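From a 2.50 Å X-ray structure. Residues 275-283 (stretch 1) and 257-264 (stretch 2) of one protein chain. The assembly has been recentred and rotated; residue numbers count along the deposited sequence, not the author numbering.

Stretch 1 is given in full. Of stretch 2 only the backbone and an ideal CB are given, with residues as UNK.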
# COMPACT_ATOMS: atom_id res chain seq x y z
N ILE A 275 0.35 -23.60 12.99
CA ILE A 275 0.62 -24.93 13.54
C ILE A 275 1.56 -24.82 14.75
O ILE A 275 1.31 -25.43 15.75
CB ILE A 275 1.19 -25.86 12.48
CG1 ILE A 275 0.19 -26.03 11.34
CG2 ILE A 275 1.50 -27.21 13.07
CD1 ILE A 275 0.80 -26.43 10.04
N VAL A 276 2.60 -24.00 14.65
CA VAL A 276 3.61 -23.88 15.70
C VAL A 276 3.05 -23.34 17.01
O VAL A 276 3.42 -23.81 18.11
CB VAL A 276 4.83 -23.04 15.21
CG1 VAL A 276 5.81 -22.77 16.33
CG2 VAL A 276 5.56 -23.75 14.05
N LYS A 277 2.14 -22.37 16.88
CA LYS A 277 1.44 -21.77 18.01
C LYS A 277 0.61 -22.81 18.72
O LYS A 277 0.66 -22.89 19.94
CB LYS A 277 0.55 -20.60 17.58
CG LYS A 277 -0.12 -19.92 18.77
CD LYS A 277 -0.70 -18.58 18.43
CE LYS A 277 -1.30 -17.85 19.65
NZ LYS A 277 -1.80 -16.52 19.22
N ALA A 278 -0.16 -23.59 17.96
CA ALA A 278 -0.95 -24.69 18.54
C ALA A 278 -0.10 -25.67 19.36
O ALA A 278 -0.53 -26.12 20.42
CB ALA A 278 -1.72 -25.44 17.45
N ILE A 279 1.10 -25.99 18.90
CA ILE A 279 1.97 -26.85 19.65
C ILE A 279 2.57 -26.13 20.86
O ILE A 279 2.47 -26.61 21.99
CB ILE A 279 3.09 -27.44 18.76
CG1 ILE A 279 2.51 -28.35 17.68
CG2 ILE A 279 4.09 -28.21 19.58
CD1 ILE A 279 3.49 -28.69 16.59
N THR A 280 3.18 -24.97 20.62
CA THR A 280 4.03 -24.33 21.63
C THR A 280 3.31 -23.39 22.60
O THR A 280 3.83 -23.13 23.71
CB THR A 280 5.14 -23.49 20.98
OG1 THR A 280 4.55 -22.43 20.21
CG2 THR A 280 6.03 -24.33 20.05
N GLY A 281 2.17 -22.82 22.19
CA GLY A 281 1.50 -21.81 23.02
C GLY A 281 2.27 -20.51 23.04
O GLY A 281 2.04 -19.65 23.90
N MET A 282 3.18 -20.36 22.07
CA MET A 282 4.02 -19.18 21.94
C MET A 282 3.44 -18.22 20.90
O MET A 282 2.73 -18.68 19.97
CB MET A 282 5.44 -19.58 21.55
CG MET A 282 6.23 -20.09 22.73
SD MET A 282 7.72 -20.95 22.22
CE MET A 282 8.41 -21.41 23.80
N PRO A 283 3.73 -16.91 21.04
CA PRO A 283 3.17 -15.94 20.14
C PRO A 283 3.84 -15.96 18.77
O PRO A 283 5.03 -16.33 18.66
CB PRO A 283 3.44 -14.61 20.87
CG PRO A 283 4.70 -14.86 21.55
CD PRO A 283 4.53 -16.25 22.09
N UNK A 257 13.28 -24.27 16.28
CA UNK A 257 13.71 -23.03 16.91
C UNK A 257 13.26 -22.94 18.38
O UNK A 257 14.04 -22.57 19.28
CB UNK A 257 13.17 -21.84 16.12
N UNK A 258 12.00 -23.31 18.62
CA UNK A 258 11.38 -23.19 19.94
C UNK A 258 11.88 -24.31 20.86
O UNK A 258 12.24 -24.07 22.02
CB UNK A 258 9.85 -23.23 19.82
N UNK A 259 11.94 -25.52 20.30
CA UNK A 259 12.54 -26.66 21.00
C UNK A 259 13.92 -26.27 21.47
O UNK A 259 14.32 -26.61 22.57
CB UNK A 259 12.61 -27.90 20.10
N UNK A 260 14.63 -25.50 20.65
CA UNK A 260 16.03 -25.21 20.92
C UNK A 260 16.21 -23.89 21.61
O UNK A 260 17.32 -23.36 21.66
CB UNK A 260 16.84 -25.22 19.62
N UNK A 261 15.13 -23.31 22.11
CA UNK A 261 15.30 -22.17 22.99
C UNK A 261 14.65 -20.87 22.61
O UNK A 261 14.63 -19.98 23.45
CB UNK A 261 16.80 -21.91 23.15
N UNK A 262 14.12 -20.73 21.40
CA UNK A 262 13.38 -19.50 21.05
C UNK A 262 12.04 -19.50 21.79
O UNK A 262 11.59 -20.55 22.18
CB UNK A 262 13.16 -19.40 19.54
N UNK A 263 11.42 -18.33 21.94
CA UNK A 263 10.22 -18.17 22.77
C UNK A 263 9.14 -17.43 22.00
O UNK A 263 8.02 -17.23 22.49
CB UNK A 263 10.55 -17.42 24.06
N UNK A 264 9.49 -17.01 20.78
CA UNK A 264 8.59 -16.25 19.93
C UNK A 264 8.76 -14.75 20.15
O UNK A 264 9.46 -14.33 21.06
CB UNK A 264 7.14 -16.66 20.19

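Position 257 lies in the last helical turns of stretch 2, with phi/psi of -46/-44. Its ideal CB has nothing of stretch 1 within 5.5 Å, so this contact sets no preference and many helix-compatible residues would do. The deposited residue is Ala257, whose carbonyl O accepts a 2.8 Å hydrogen bond from the backbone N of position 262.

Position 258 is the most informative. It is still helical (-77/-43), and its CA-to-CB bond points toward stretch 1. The ideal CB is 3.9 Å from Met282 SD, 4.0 Å from Thr280 CG2 and 5.4 Å from Val276 CG1. These three atoms offer an apolar surface, while Thr280 OG1 is already engaged, donating to Val276 O at 2.8 Å and accepting from Met282 N at 3.1 Å. No charge calls for a partner, so a large apolar or aromatic side chain would suit: leucine, methionine, phenylalanine or tyrosine. The deposited residue is Tyr258. With chi1 at -52° (m), its ring brings CE2 to 3.6 Å from Val276 CG1 and CD1 to 3.6 Å from Met282 SD. Met282 SD sits 4.7 Å from the centroid of the Tyr258 ring and 59° off its normal, an oblique sulfur-aromatic contact.

At 259 the CA-to-CB bond runs sideways and the ideal CB has no neighbour in stretch 1 within 5.5 Å; polar or apolar residues would fit equally. It is Glu259, whose carboxylate oxygens are hydrogen-bonded elsewhere in the structure.

Position 260, the first to leave helical angles (-97/13), is out of reach and undemanding; it is Ala260.

Position 261 has phi/psi of 122/-10, where a CB would be jammed against the preceding carbonyl O. Backbone alone calls for glycine, and Gly261 is found, its N bonded to Tyr258 O at 3.0 Å.

Position 262 points sideways, its ideal CB clear of stretch 1, so the side chain is weakly constrained. Ala262 contributes through its backbone: its O lies 3.7 Å from Met282 CE.

Position 263 also points sideways, but its ideal CB is 4.5 Å from Met282 CE, which favours a modest apolar side chain such as valine, isoleucine or alanine without excluding others. The residue is Val263 (chi1 -63°, m). Its closest contacts are nevertheless made by the carbonyl, with O 3.4 Å from Met282 CG and 3.6 Å from Pro283 CD.

Position 264 is decided twice. Its ideal CB would clash with Pro283 O at 2.6 Å, and at 91/174 it would also jam against the preceding carbonyl O. Glycine is required, and Gly264 lets its CA sit 3.8 Å from Pro283 O.

Stretch 2 257-264: AYEAGAVG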
# COMPACT_ATOMS: atom_id res chain seq x y z
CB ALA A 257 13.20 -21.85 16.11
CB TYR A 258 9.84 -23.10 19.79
CG TYR A 258 9.53 -22.01 18.78
CD1 TYR A 258 9.61 -20.64 19.13
CD2 TYR A 258 9.30 -22.33 17.45
CE1 TYR A 258 9.43 -19.64 18.17
CE2 TYR A 258 9.13 -21.35 16.50
CZ TYR A 258 9.18 -20.01 16.86
OH TYR A 258 8.99 -19.06 15.87
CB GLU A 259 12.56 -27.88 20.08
CG GLU A 259 11.19 -28.52 20.00
CD GLU A 259 11.04 -29.60 18.95
OE1 GLU A 259 11.83 -29.63 17.98
OE2 GLU A 259 10.09 -30.41 19.10
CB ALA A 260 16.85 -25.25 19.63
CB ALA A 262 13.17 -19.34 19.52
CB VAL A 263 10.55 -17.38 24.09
CG1 VAL A 263 11.55 -18.18 24.98
CG2 VAL A 263 11.09 -15.99 23.79
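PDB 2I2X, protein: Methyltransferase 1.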